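DELTA1-pyrroline-2-carboxylate reductase (Thermococcus litoralis DSM 5473, PDB 6T3E) probably catalyses the nicotinamide-dependent reduction of Delta1-pyrroline-2-carboxylate to L-proline, and holds both NADH and L-proline in its active-site cleft. Local coordinates at residues B[34-39]-B[339-344]; B[41-46]-B[167-172]; B[144-149]-B[299-304]; B[172-177]-B[217-222]. All blocks are in the same frame, centred on the assembly; numbering follows the deposited sequence.

Contact 1 (B[34-39]-B[339-344]); sequences EKLISM and LEHGVG
His341 and Val343, one before and one after a helix-ending glycine, share the two methyls of Leu36, a small example of a helix terminus used as a packing surface. Along 339-344, His341 comes first, in the last turn of its helix, with its CB 4.2 Å from Leu36 CD2. The same methyl comes obliquely to the start of the imidazole, and the two side chains lie alongside, running opposite ways. ND1 of the ring is hydrogen-bonded within its own helix, to Lys337 O. Gly342 follows with a positive phi of 67° as the C-prime residue of a Schellman motif: Val343 N bonds to Ala338 O, and Gly342 N bonds weakly to Leu339 O. The chain thus leaves the helix and presents Val343 to helix 30-36. The two branches of the valine part company there, CG1 meeting Leu36 CD1 at 4.2 Å while CG2 lies 4.2 Å from Lys35 CD. Lys35 runs extended as far as CD and then bends (chi3 -71°), which leaves CD against the valine and carries NZ back to Ser31 O. Outside the segments, Leu36 also rests on Ala338, and its carbonyl O is hydrogen-bonded to Lys337 NZ. Both Leu36 and Val343 touch Leu28 of strand 26-28, so the contact closes the corner where helix 30-36, the end of helix 324-341 and the border of the mixed sheet meet, just before strand 345-346 pairs antiparallel to 26-28.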
loop_
_atom_site.group_PDB
_atom_site.type_symbol
_atom_site.label_atom_id
_atom_site.label_comp_id
_atom_site.label_asym_id
_atom_site.label_seq_id
_atom_site.Cartn_x
_atom_site.Cartn_y
_atom_site.Cartn_z
ATOM N N GLU B 34 -23.512 -0.338 4.731
ATOM C CA GLU B 34 -24.282 0.015 5.925
ATOM C C GLU B 34 -25.337 -1.041 6.193
ATOM O O GLU B 34 -25.648 -1.366 7.341
ATOM C CB GLU B 34 -24.935 1.389 5.745
ATOM C CG GLU B 34 -24.236 2.554 6.423
ATOM C CD GLU B 34 -24.827 3.893 6.008
ATOM O OE1 GLU B 34 -24.123 4.682 5.343
ATOM O OE2 GLU B 34 -26.002 4.147 6.342
ATOM N N LYS B 35 -25.858 -1.601 5.115
ATOM C CA LYS B 35 -26.859 -2.652 5.118
ATOM C C LYS B 35 -26.310 -3.959 5.704
ATOM O O LYS B 35 -27.005 -4.643 6.461
ATOM C CB LYS B 35 -27.294 -2.760 3.661
ATOM C CG LYS B 35 -28.292 -3.725 3.145
ATOM C CD LYS B 35 -28.319 -3.427 1.623
ATOM C CE LYS B 35 -28.987 -2.079 1.400
ATOM N NZ LYS B 35 -28.137 -0.807 1.492
ATOM N N LEU B 36 -25.060 -4.312 5.376
ATOM C CA LEU B 36 -24.484 -5.627 5.669
ATOM C C LEU B 36 -24.016 -5.804 7.115
ATOM O O LEU B 36 -24.119 -6.908 7.658
ATOM C CB LEU B 36 -23.319 -5.889 4.724
ATOM C CG LEU B 36 -23.710 -6.008 3.260
ATOM C CD1 LEU B 36 -22.453 -6.081 2.388
ATOM C CD2 LEU B 36 -24.608 -7.207 3.048
ATOM N N ILE B 37 -23.381 -4.789 7.710
ATOM C CA ILE B 37 -22.629 -4.964 8.953
ATOM C C ILE B 37 -23.153 -4.071 10.079
ATOM O O ILE B 37 -23.542 -2.919 9.861
ATOM C CB ILE B 37 -21.134 -4.712 8.714
ATOM C CG1 ILE B 37 -20.915 -3.286 8.232
ATOM C CG2 ILE B 37 -20.626 -5.657 7.665
ATOM C CD1 ILE B 37 -19.524 -3.039 7.692
ATOM N N SER B 38 -23.125 -4.607 11.296
ATOM C CA SER B 38 -23.535 -3.935 12.520
ATOM C C SER B 38 -22.364 -3.942 13.492
ATOM O O SER B 38 -21.400 -4.690 13.316
ATOM C CB SER B 38 -24.742 -4.626 13.162
ATOM O OG SER B 38 -24.408 -5.956 13.555
ATOM N N MET B 39 -22.445 -3.109 14.531
ATOM C CA MET B 39 -21.286 -2.942 15.410
ATOM C C MET B 39 -21.035 -4.169 16.287
ATOM O O MET B 39 -19.877 -4.515 16.548
ATOM C CB MET B 39 -21.461 -1.682 16.265
ATOM C CG MET B 39 -20.259 -1.280 17.133
ATOM S SD MET B 39 -18.704 -0.944 16.273
ATOM C CE MET B 39 -18.931 0.725 15.680
ATOM N N LEU B 339 -21.936 -11.613 -0.706
ATOM C CA LEU B 339 -22.178 -12.776 -1.546
ATOM C C LEU B 339 -23.434 -13.513 -1.102
ATOM O O LEU B 339 -24.300 -13.837 -1.926
ATOM C CB LEU B 339 -20.965 -13.702 -1.517
ATOM C CG LEU B 339 -19.635 -13.082 -1.953
ATOM C CD1 LEU B 339 -18.520 -14.089 -1.758
ATOM C CD2 LEU B 339 -19.674 -12.574 -3.398
ATOM N N GLU B 340 -23.579 -13.722 0.208
ATOM C CA GLU B 340 -24.740 -14.429 0.737
ATOM C C GLU B 340 -26.017 -13.607 0.575
ATOM O O GLU B 340 -27.110 -14.174 0.473
ATOM C CB GLU B 340 -24.480 -14.772 2.209
ATOM C CG GLU B 340 -25.559 -15.551 2.950
ATOM C CD GLU B 340 -25.497 -15.332 4.469
ATOM O OE1 GLU B 340 -24.846 -14.355 4.915
ATOM O OE2 GLU B 340 -26.094 -16.137 5.221
ATOM N N HIS B 341 -25.906 -12.281 0.487
ATOM C CA HIS B 341 -27.080 -11.428 0.381
ATOM C C HIS B 341 -27.354 -10.959 -1.039
ATOM O O HIS B 341 -28.441 -10.433 -1.302
ATOM C CB HIS B 341 -26.914 -10.197 1.282
ATOM C CG HIS B 341 -27.233 -10.446 2.722
ATOM N ND1 HIS B 341 -26.383 -11.127 3.568
ATOM C CD2 HIS B 341 -28.305 -10.093 3.471
ATOM C CE1 HIS B 341 -26.920 -11.188 4.773
ATOM N NE2 HIS B 341 -28.084 -10.566 4.742
ATOM N N GLY B 342 -26.448 -11.236 -1.975
ATOM C CA GLY B 342 -26.585 -10.748 -3.337
ATOM C C GLY B 342 -26.467 -9.246 -3.458
ATOM O O GLY B 342 -27.137 -8.640 -4.298
ATOM N N VAL B 343 -25.619 -8.630 -2.646
ATOM C CA VAL B 343 -25.447 -7.182 -2.605
ATOM C C VAL B 343 -24.155 -6.818 -3.322
ATOM O O VAL B 343 -23.150 -7.531 -3.232
ATOM C CB VAL B 343 -25.460 -6.689 -1.144
ATOM C CG1 VAL B 343 -24.846 -5.328 -1.009
ATOM C CG2 VAL B 343 -26.885 -6.680 -0.619
ATOM N N GLY B 344 -24.191 -5.727 -4.065
ATOM C CA GLY B 344 -23.046 -5.244 -4.803
ATOM C C GLY B 344 -23.223 -5.464 -6.296
ATOM O O GLY B 344 -24.071 -6.231 -6.752
#

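Contact 2 (B[41-46]-B[167-172]); sequences EVIESV and LWAVCE
Ile43 reaches across to Ala169 and Glu172 with a single methyl, a spare version of helix-to-helix packing. The interactions between the segments are all apolar or van der Waals. Ile43 CD1 lies 3.9 Å from Glu172 CB, and it is 4.2 Å from Ala169 CB and about as far from the carbonyl oxygen of Ala169. With CG1 anti to the carbonyl carbon (chi1 -78°) and CD1 carried onward by an extended chi2, the long branch of the isoleucine reaches the groove between two residues one helical turn apart. Glu172 crosses it obliquely and touches mainly through its CB; its chain then bends at chi2 (-78°), and the side chain also packs on Lys40 of helix 39-54. The nearby hydrogen bonds and salt bridge lie within helix 39-54, while Glu41 has a long, weak ion pair with Lys337. Ser45 OG donates to Glu41 O over 2.8 Å from above the carbonyl plane, 43° out of it, so that this oxygen takes two bonds, the other from Ser45 N. Glu44 forms a salt bridge with Lys40. Around the apolar point, Ile43 also touches Ala137 and Val141 of helix 128-146, and Ala169 meets Met39. The chemistry implies hydrophobic packing, without a directional bond, between helix 39-54 and helix 161-173 of the nucleotide-binding domain, with the side chain of Ala169 about 12 Å from the bound NADH.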
loop_
_atom_site.group_PDB
_atom_site.type_symbol
_atom_site.label_atom_id
_atom_site.label_comp_id
_atom_site.label_asym_id
_atom_site.label_seq_id
_atom_site.Cartn_x
_atom_site.Cartn_y
_atom_site.Cartn_z
ATOM N N GLU B 41 -21.391 -7.259 15.433
ATOM C CA GLU B 41 -20.628 -8.168 14.580
ATOM C C GLU B 41 -19.173 -7.717 14.460
ATOM O O GLU B 41 -18.248 -8.533 14.561
ATOM C CB GLU B 41 -21.290 -8.265 13.205
ATOM C CG GLU B 41 -22.336 -9.357 13.112
ATOM C CD GLU B 41 -23.146 -9.301 11.823
ATOM O OE1 GLU B 41 -23.848 -10.297 11.516
ATOM O OE2 GLU B 41 -23.085 -8.260 11.122
ATOM N N VAL B 42 -18.955 -6.415 14.231
ATOM C CA VAL B 42 -17.607 -5.892 14.017
ATOM C C VAL B 42 -16.781 -6.019 15.284
ATOM O O VAL B 42 -15.570 -6.280 15.222
ATOM C CB VAL B 42 -17.661 -4.428 13.533
ATOM C CG1 VAL B 42 -16.276 -3.942 13.130
ATOM C CG2 VAL B 42 -18.592 -4.302 12.352
ATOM N N ILE B 43 -17.412 -5.847 16.446
ATOM C CA ILE B 43 -16.693 -6.006 17.703
ATOM C C ILE B 43 -16.166 -7.429 17.828
ATOM O O ILE B 43 -14.981 -7.650 18.105
ATOM C CB ILE B 43 -17.604 -5.628 18.884
ATOM C CG1 ILE B 43 -17.699 -4.099 19.004
ATOM C CG2 ILE B 43 -17.122 -6.299 20.179
ATOM C CD1 ILE B 43 -18.916 -3.621 19.733
ATOM N N GLU B 44 -17.030 -8.414 17.564
ATOM C CA GLU B 44 -16.592 -9.805 17.600
ATOM C C GLU B 44 -15.485 -10.059 16.590
ATOM O O GLU B 44 -14.495 -10.733 16.899
ATOM C CB GLU B 44 -17.776 -10.739 17.338
ATOM C CG GLU B 44 -18.855 -10.697 18.414
ATOM C CD GLU B 44 -20.151 -11.368 17.983
ATOM O OE1 GLU B 44 -20.103 -12.335 17.188
ATOM O OE2 GLU B 44 -21.223 -10.917 18.437
ATOM N N SER B 45 -15.608 -9.482 15.392
ATOM C CA SER B 45 -14.656 -9.776 14.325
ATOM C C SER B 45 -13.295 -9.158 14.602
ATOM O O SER B 45 -12.262 -9.808 14.395
ATOM C CB SER B 45 -15.195 -9.269 12.990
ATOM O OG SER B 45 -16.504 -9.748 12.761
ATOM N N VAL B 46 -13.269 -7.904 15.067
ATOM C CA VAL B 46 -11.999 -7.259 15.379
ATOM C C VAL B 46 -11.320 -7.976 16.546
ATOM O O VAL B 46 -10.092 -8.119 16.583
ATOM C CB VAL B 46 -12.212 -5.759 15.665
ATOM C CG1 VAL B 46 -10.985 -5.169 16.347
ATOM C CG2 VAL B 46 -12.532 -4.979 14.381
ATOM N N LEU B 167 -18.939 6.077 20.529
ATOM C CA LEU B 167 -19.974 5.967 21.551
ATOM C C LEU B 167 -20.851 4.747 21.311
ATOM O O LEU B 167 -21.226 4.056 22.266
ATOM C CB LEU B 167 -20.823 7.239 21.606
ATOM C CG LEU B 167 -21.891 7.255 22.714
ATOM C CD1 LEU B 167 -21.262 7.217 24.096
ATOM C CD2 LEU B 167 -22.862 8.433 22.581
ATOM N N TRP B 168 -21.157 4.452 20.043
ATOM C CA TRP B 168 -21.977 3.284 19.714
ATOM C C TRP B 168 -21.331 1.996 20.213
ATOM O O TRP B 168 -21.984 1.175 20.862
ATOM C CB TRP B 168 -22.224 3.232 18.200
ATOM C CG TRP B 168 -23.083 2.088 17.719
ATOM C CD1 TRP B 168 -23.824 1.234 18.483
ATOM C CD2 TRP B 168 -23.289 1.686 16.358
ATOM N NE1 TRP B 168 -24.466 0.316 17.692
ATOM C CE2 TRP B 168 -24.162 0.571 16.381
ATOM C CE3 TRP B 168 -22.823 2.158 15.121
ATOM C CZ2 TRP B 168 -24.578 -0.084 15.217
ATOM C CZ3 TRP B 168 -23.238 1.509 13.961
ATOM C CH2 TRP B 168 -24.110 0.396 14.021
ATOM N N ALA B 169 -20.038 1.815 19.951
ATOM C CA ALA B 169 -19.371 0.600 20.411
ATOM C C ALA B 169 -19.247 0.551 21.933
ATOM O O ALA B 169 -19.221 -0.541 22.511
ATOM C CB ALA B 169 -18.001 0.473 19.757
ATOM N N VAL B 170 -19.115 1.706 22.594
ATOM C CA VAL B 170 -19.105 1.722 24.056
ATOM C C VAL B 170 -20.468 1.306 24.605
ATOM O O VAL B 170 -20.554 0.614 25.627
ATOM C CB VAL B 170 -18.663 3.105 24.581
ATOM C CG1 VAL B 170 -18.866 3.211 26.087
ATOM C CG2 VAL B 170 -17.210 3.350 24.246
ATOM N N CYS B 171 -21.551 1.708 23.931
ATOM C CA CYS B 171 -22.898 1.340 24.362
ATOM C C CYS B 171 -23.174 -0.152 24.163
ATOM O O CYS B 171 -24.008 -0.731 24.873
ATOM C CB CYS B 171 -23.938 2.161 23.595
ATOM S SG CYS B 171 -23.904 3.961 23.824
ATOM N N GLU B 172 -22.525 -0.782 23.180
ATOM C CA GLU B 172 -22.720 -2.215 22.978
ATOM C C GLU B 172 -22.040 -3.034 24.063
ATOM O O GLU B 172 -22.393 -4.199 24.262
ATOM C CB GLU B 172 -22.208 -2.640 21.597
ATOM C CG GLU B 172 -23.120 -2.234 20.436
ATOM C CD GLU B 172 -24.331 -3.150 20.289
ATOM O OE1 GLU B 172 -24.301 -4.266 20.856
ATOM O OE2 GLU B 172 -25.307 -2.756 19.604
#

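Contact 3 (B[144-149]-B[299-304]); sequences KYLARK and AEIVAG
Tyr145 and Ile301 form the dense half of this contact, which shows how one aromatic side chain can be packed at its root and polar at its end. Ile301 CG2 lies 3.5 Å from Tyr145 CG and 3.6 Å from Tyr145 CB, approaching the start of the ring obliquely while the two side chains pass in antiparallel fashion. The other branch of Ile301 goes to a second partner: its CD1 meets Leu146 CD2 at 3.9 Å, the two side chains set nearly square to each other. A chi1 of -75° sets CG1 opposite the carbonyl carbon, so that CD1 and CG2 serve different neighbours. Farther along the ring the fit slackens. Tyr145 OH is 4.0 Å from Val302 O, and Val302 CG1 is 4.4 Å from the same OH. Here both residues are partly exposed, and the hydroxyl is hydrogen-bonded instead to Glu47 OE2 of helix 39-54. Cut back to an alanine here, the side chain loses its ring and hydroxyl, which is likely to open a gap beside Ile301 CG2 and deprive Glu47 of its phenol partner. Gly304 leaves helical angles with a positive phi; the loop beyond it returns, and the backbone of Arg309 bonds to that of Tyr145. On the buried side, Leu146 and Ile301 both lean on Val266 of strand 264-267, and Leu146 also touches His241 of strand 241-244; on the other, Val302 meets Glu47. The ends of the two helices thus meet between the parallel sheet and helix 39-54.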
loop_
_atom_site.group_PDB
_atom_site.type_symbol
_atom_site.label_atom_id
_atom_site.label_comp_id
_atom_site.label_asym_id
_atom_site.label_seq_id
_atom_site.Cartn_x
_atom_site.Cartn_y
_atom_site.Cartn_z
ATOM N N LYS B 144 -14.285 -3.431 26.864
ATOM C CA LYS B 144 -14.766 -4.599 27.607
ATOM C C LYS B 144 -13.791 -5.028 28.697
ATOM O O LYS B 144 -14.206 -5.454 29.781
ATOM C CB LYS B 144 -15.012 -5.763 26.654
ATOM C CG LYS B 144 -16.468 -6.100 26.456
ATOM C CD LYS B 144 -16.627 -7.440 25.755
ATOM C CE LYS B 144 -15.949 -7.427 24.394
ATOM N NZ LYS B 144 -16.102 -8.737 23.701
ATOM N N TYR B 145 -12.493 -4.978 28.410
ATOM C CA TYR B 145 -11.486 -5.446 29.349
ATOM C C TYR B 145 -10.980 -4.371 30.295
ATOM O O TYR B 145 -10.467 -4.712 31.367
ATOM C CB TYR B 145 -10.283 -6.019 28.594
ATOM C CG TYR B 145 -10.598 -7.242 27.781
ATOM C CD1 TYR B 145 -10.304 -8.508 28.264
ATOM C CD2 TYR B 145 -11.189 -7.134 26.531
ATOM C CE1 TYR B 145 -10.595 -9.629 27.529
ATOM C CE2 TYR B 145 -11.486 -8.249 25.785
ATOM C CZ TYR B 145 -11.186 -9.497 26.288
ATOM O OH TYR B 145 -11.477 -10.613 25.539
ATOM N N LEU B 146 -11.108 -3.087 29.930
ATOM C CA LEU B 146 -10.452 -2.003 30.657
ATOM C C LEU B 146 -11.391 -1.069 31.400
ATOM O O LEU B 146 -10.929 -0.344 32.283
ATOM C CB LEU B 146 -9.603 -1.146 29.703
ATOM C CG LEU B 146 -8.431 -1.807 28.986
ATOM C CD1 LEU B 146 -7.735 -0.827 28.067
ATOM C CD2 LEU B 146 -7.467 -2.384 30.000
ATOM N N ALA B 147 -12.679 -1.062 31.081
ATOM C CA ALA B 147 -13.606 -0.115 31.678
ATOM C C ALA B 147 -14.350 -0.765 32.834
ATOM O O ALA B 147 -14.581 -1.979 32.846
ATOM C CB ALA B 147 -14.607 0.408 30.642
ATOM N N ARG B 148 -14.709 0.058 33.819
ATOM C CA ARG B 148 -15.523 -0.429 34.919
ATOM C C ARG B 148 -16.842 -0.953 34.371
ATOM O O ARG B 148 -17.448 -0.338 33.490
ATOM C CB ARG B 148 -15.776 0.688 35.931
ATOM C CG ARG B 148 -14.688 0.866 36.985
ATOM C CD ARG B 148 -15.085 1.926 38.034
ATOM N NE ARG B 148 -15.066 3.308 37.535
ATOM C CZ ARG B 148 -16.148 4.059 37.326
ATOM N NH1 ARG B 148 -16.023 5.310 36.883
ATOM N NH2 ARG B 148 -17.356 3.560 37.564
ATOM N N LYS B 149 -17.265 -2.116 34.870
ATOM C CA LYS B 149 -18.510 -2.709 34.394
ATOM C C LYS B 149 -19.722 -1.877 34.793
ATOM O O LYS B 149 -20.750 -1.915 34.105
ATOM C CB LYS B 149 -18.636 -4.138 34.920
ATOM C CG LYS B 149 -18.229 -5.188 33.900
ATOM C CD LYS B 149 -18.259 -6.574 34.495
ATOM C CE LYS B 149 -17.600 -7.581 33.581
ATOM N NZ LYS B 149 -18.552 -8.056 32.539
ATOM N N ALA B 299 -3.586 -7.151 21.661
ATOM C CA ALA B 299 -3.561 -8.567 21.306
ATOM C C ALA B 299 -3.239 -9.431 22.516
ATOM O O ALA B 299 -3.760 -10.544 22.644
ATOM C CB ALA B 299 -2.560 -8.819 20.179
ATOM N N GLU B 300 -2.381 -8.939 23.416
ATOM C CA GLU B 300 -2.078 -9.701 24.626
ATOM C C GLU B 300 -3.261 -9.717 25.591
ATOM O O GLU B 300 -3.485 -10.711 26.293
ATOM C CB GLU B 300 -0.845 -9.123 25.314
ATOM C CG GLU B 300 0.214 -8.656 24.349
ATOM C CD GLU B 300 1.385 -8.045 25.058
ATOM O OE1 GLU B 300 1.179 -7.076 25.800
ATOM O OE2 GLU B 300 2.513 -8.538 24.878
ATOM N N ILE B 301 -4.017 -8.619 25.654
ATOM C CA ILE B 301 -5.186 -8.571 26.525
ATOM C C ILE B 301 -6.286 -9.504 26.020
ATOM O O ILE B 301 -6.934 -10.206 26.809
ATOM C CB ILE B 301 -5.677 -7.123 26.661
ATOM C CG1 ILE B 301 -4.732 -6.346 27.582
ATOM C CG2 ILE B 301 -7.103 -7.090 27.190
ATOM C CD1 ILE B 301 -5.310 -5.062 28.100
ATOM N N VAL B 302 -6.526 -9.521 24.704
ATOM C CA VAL B 302 -7.559 -10.396 24.154
ATOM C C VAL B 302 -7.206 -11.855 24.419
ATOM O O VAL B 302 -8.062 -12.661 24.809
ATOM C CB VAL B 302 -7.753 -10.132 22.644
ATOM C CG1 VAL B 302 -8.847 -11.037 22.076
ATOM C CG2 VAL B 302 -8.089 -8.679 22.374
ATOM N N ALA B 303 -5.927 -12.201 24.274
ATOM C CA ALA B 303 -5.476 -13.569 24.482
ATOM C C ALA B 303 -5.530 -14.001 25.940
ATOM O O ALA B 303 -5.436 -15.201 26.215
ATOM C CB ALA B 303 -4.047 -13.724 23.953
ATOM N N GLY B 304 -5.699 -13.068 26.872
ATOM C CA GLY B 304 -5.672 -13.369 28.287
ATOM C C GLY B 304 -4.291 -13.477 28.894
ATOM O O GLY B 304 -4.182 -13.657 30.114
#

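Contact 4 (B[172-177]-B[217-222]); sequences EVRNIE and SDILIV
Ile219 CD1 is met by two side chains, Arg174 and Ile176, each roughly perpendicular to the isoleucine. Arg174 offers its CG, 4.0 Å from that methyl, and Ile176 offers its own CD1 at 4.2 Å. It is thus the aliphatic root of the arginine that packs, while a bend at chi2 (-70°) sends the guanidinium elsewhere. NH1 curls back to its neighbour, donating to Val173 O over 3.2 Å from above the carbonyl plane, with a bent N-H...O angle of 141°. NH2 is hydrogen-bonded to the carbonyl oxygens of Ala147 and Lys144, at the end of helix 128-146. The fold explains the meeting: in the Rossmann-type parallel sheet, segment 172-177 leads from helix 161-173 into strand 178-182, completing a beta-alpha-beta crossover from strand 153-157, whose other neighbour in the sheet is strand 219-222. An inverse gamma turn centred on Asn175 lies between the two residues that touch Ile219. With a leucine in place of Arg174, the carbonyls of Ala147, Lys144 and Val173 would probably be left without their guanidinium donor. Val170 of helix 161-173 packs against both Ile176 and Ile219. Beside them, Asp218 OD1 forms salt bridges with Arg148 and Arg237, and its OD2 accepts from the amides of Lys152 and Ile153.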
loop_
_atom_site.group_PDB
_atom_site.type_symbol
_atom_site.label_atom_id
_atom_site.label_comp_id
_atom_site.label_asym_id
_atom_site.label_seq_id
_atom_site.Cartn_x
_atom_site.Cartn_y
_atom_site.Cartn_z
ATOM N N GLU B 172 -22.525 -0.782 23.180
ATOM C CA GLU B 172 -22.720 -2.215 22.978
ATOM C C GLU B 172 -22.040 -3.034 24.063
ATOM O O GLU B 172 -22.393 -4.199 24.262
ATOM C CB GLU B 172 -22.208 -2.640 21.597
ATOM C CG GLU B 172 -23.120 -2.234 20.436
ATOM C CD GLU B 172 -24.331 -3.150 20.289
ATOM O OE1 GLU B 172 -24.301 -4.266 20.856
ATOM O OE2 GLU B 172 -25.307 -2.756 19.604
ATOM N N VAL B 173 -21.109 -2.430 24.790
ATOM C CA VAL B 173 -20.267 -3.143 25.735
ATOM C C VAL B 173 -20.573 -2.783 27.190
ATOM O O VAL B 173 -20.276 -3.590 28.084
ATOM C CB VAL B 173 -18.780 -2.884 25.393
ATOM C CG1 VAL B 173 -17.860 -2.989 26.593
ATOM C CG2 VAL B 173 -18.328 -3.805 24.262
ATOM N N ARG B 174 -21.203 -1.639 27.453
ATOM C CA ARG B 174 -21.519 -1.193 28.804
ATOM C C ARG B 174 -22.963 -0.702 28.866
ATOM O O ARG B 174 -23.606 -0.470 27.840
ATOM C CB ARG B 174 -20.548 -0.093 29.249
ATOM C CG ARG B 174 -19.117 -0.584 29.434
ATOM C CD ARG B 174 -19.004 -1.485 30.652
ATOM N NE ARG B 174 -17.624 -1.882 30.929
ATOM C CZ ARG B 174 -17.121 -3.089 30.668
ATOM N NH1 ARG B 174 -17.888 -4.023 30.118
ATOM N NH2 ARG B 174 -15.850 -3.365 30.955
ATOM N N ASN B 175 -23.502 -0.612 30.083
ATOM C CA ASN B 175 -24.874 -0.129 30.281
ATOM C C ASN B 175 -24.858 1.392 30.462
ATOM O O ASN B 175 -25.236 1.938 31.498
ATOM C CB ASN B 175 -25.531 -0.832 31.468
ATOM C CG ASN B 175 -26.074 -2.223 31.113
ATOM O OD1 ASN B 175 -26.811 -2.390 30.136
ATOM N ND2 ASN B 175 -25.702 -3.225 31.909
ATOM N N ILE B 176 -24.437 2.077 29.394
ATOM C CA ILE B 176 -24.316 3.529 29.420
ATOM C C ILE B 176 -25.700 4.153 29.553
ATOM O O ILE B 176 -26.657 3.734 28.892
ATOM C CB ILE B 176 -23.591 4.010 28.151
ATOM C CG1 ILE B 176 -22.286 3.237 27.973
ATOM C CG2 ILE B 176 -23.280 5.494 28.222
ATOM C CD1 ILE B 176 -21.219 3.604 28.980
ATOM N N GLU B 177 -25.814 5.160 30.409
ATOM C CA GLU B 177 -27.083 5.841 30.635
ATOM C C GLU B 177 -27.123 7.257 30.082
ATOM O O GLU B 177 -28.155 7.674 29.549
ATOM C CB GLU B 177 -27.387 5.893 32.137
ATOM C CG GLU B 177 -28.311 4.811 32.633
ATOM C CD GLU B 177 -28.149 4.564 34.115
ATOM O OE1 GLU B 177 -28.024 5.558 34.864
ATOM O OE2 GLU B 177 -28.149 3.384 34.531
ATOM N N SER B 217 -16.915 11.881 33.578
ATOM C CA SER B 217 -16.916 10.671 32.768
ATOM C C SER B 217 -16.584 9.428 33.585
ATOM O O SER B 217 -15.665 9.434 34.409
ATOM C CB SER B 217 -15.900 10.793 31.633
ATOM O OG SER B 217 -16.326 11.713 30.655
ATOM N N ASP B 218 -17.321 8.350 33.323
ATOM C CA ASP B 218 -16.862 7.017 33.693
ATOM C C ASP B 218 -16.010 6.423 32.573
ATOM O O ASP B 218 -15.013 5.743 32.845
ATOM C CB ASP B 218 -18.058 6.109 34.006
ATOM C CG ASP B 218 -18.791 6.502 35.295
ATOM O OD1 ASP B 218 -18.127 6.873 36.294
ATOM O OD2 ASP B 218 -20.041 6.439 35.307
ATOM N N ILE B 219 -16.378 6.710 31.317
ATOM C CA ILE B 219 -15.603 6.382 30.123
ATOM C C ILE B 219 -15.472 7.648 29.289
ATOM O O ILE B 219 -16.469 8.319 29.010
ATOM C CB ILE B 219 -16.268 5.275 29.284
ATOM C CG1 ILE B 219 -16.302 3.959 30.056
ATOM C CG2 ILE B 219 -15.533 5.092 27.958
ATOM C CD1 ILE B 219 -17.117 2.890 29.374
ATOM N N LEU B 220 -14.257 7.971 28.874
ATOM C CA LEU B 220 -14.018 9.169 28.086
ATOM C C LEU B 220 -13.615 8.785 26.674
ATOM O O LEU B 220 -12.726 7.947 26.479
ATOM C CB LEU B 220 -12.932 10.043 28.717
ATOM C CG LEU B 220 -12.587 11.319 27.942
ATOM C CD1 LEU B 220 -13.800 12.231 27.867
ATOM C CD2 LEU B 220 -11.413 12.029 28.576
ATOM N N ILE B 221 -14.251 9.419 25.696
ATOM C CA ILE B 221 -13.966 9.205 24.285
ATOM C C ILE B 221 -13.339 10.491 23.758
ATOM O O ILE B 221 -13.948 11.563 23.845
ATOM C CB ILE B 221 -15.238 8.853 23.494
ATOM C CG1 ILE B 221 -15.760 7.461 23.858
ATOM C CG2 ILE B 221 -14.999 8.976 21.999
ATOM C CD1 ILE B 221 -17.246 7.289 23.576
ATOM N N VAL B 222 -12.127 10.384 23.218
ATOM C CA VAL B 222 -11.426 11.501 22.599
ATOM C C VAL B 222 -11.175 11.120 21.141
ATOM O O VAL B 222 -10.512 10.108 20.867
ATOM C CB VAL B 222 -10.113 11.837 23.329
ATOM C CG1 VAL B 222 -9.676 13.239 22.983
ATOM C CG2 VAL B 222 -10.268 11.706 24.849
#

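How the contacts relate
Contacts 2 and 4 are buried, whereas contacts 1 and 3 are partly exposed and sit at helix ends. Helix 161-173 serves both buried contacts, turning one set of side chains to helix 39-54 and another to the parallel sheet. Contacts 1 and 2 meet through Met39, which lies against Trp168 and Ala169. Contacts 3 and 4 are joined by polar links instead, a salt bridge and hydrogen bonds from an arginine to main-chain carbonyls. None of the four has a hydrogen bond between its segments; the touching is mostly apolar. Polar partners differ with place: helix-terminal bonds in contact 1, a tyrosine hydroxyl turned to helix 39-54 in contact 3, a buried guanidinium in contact 4.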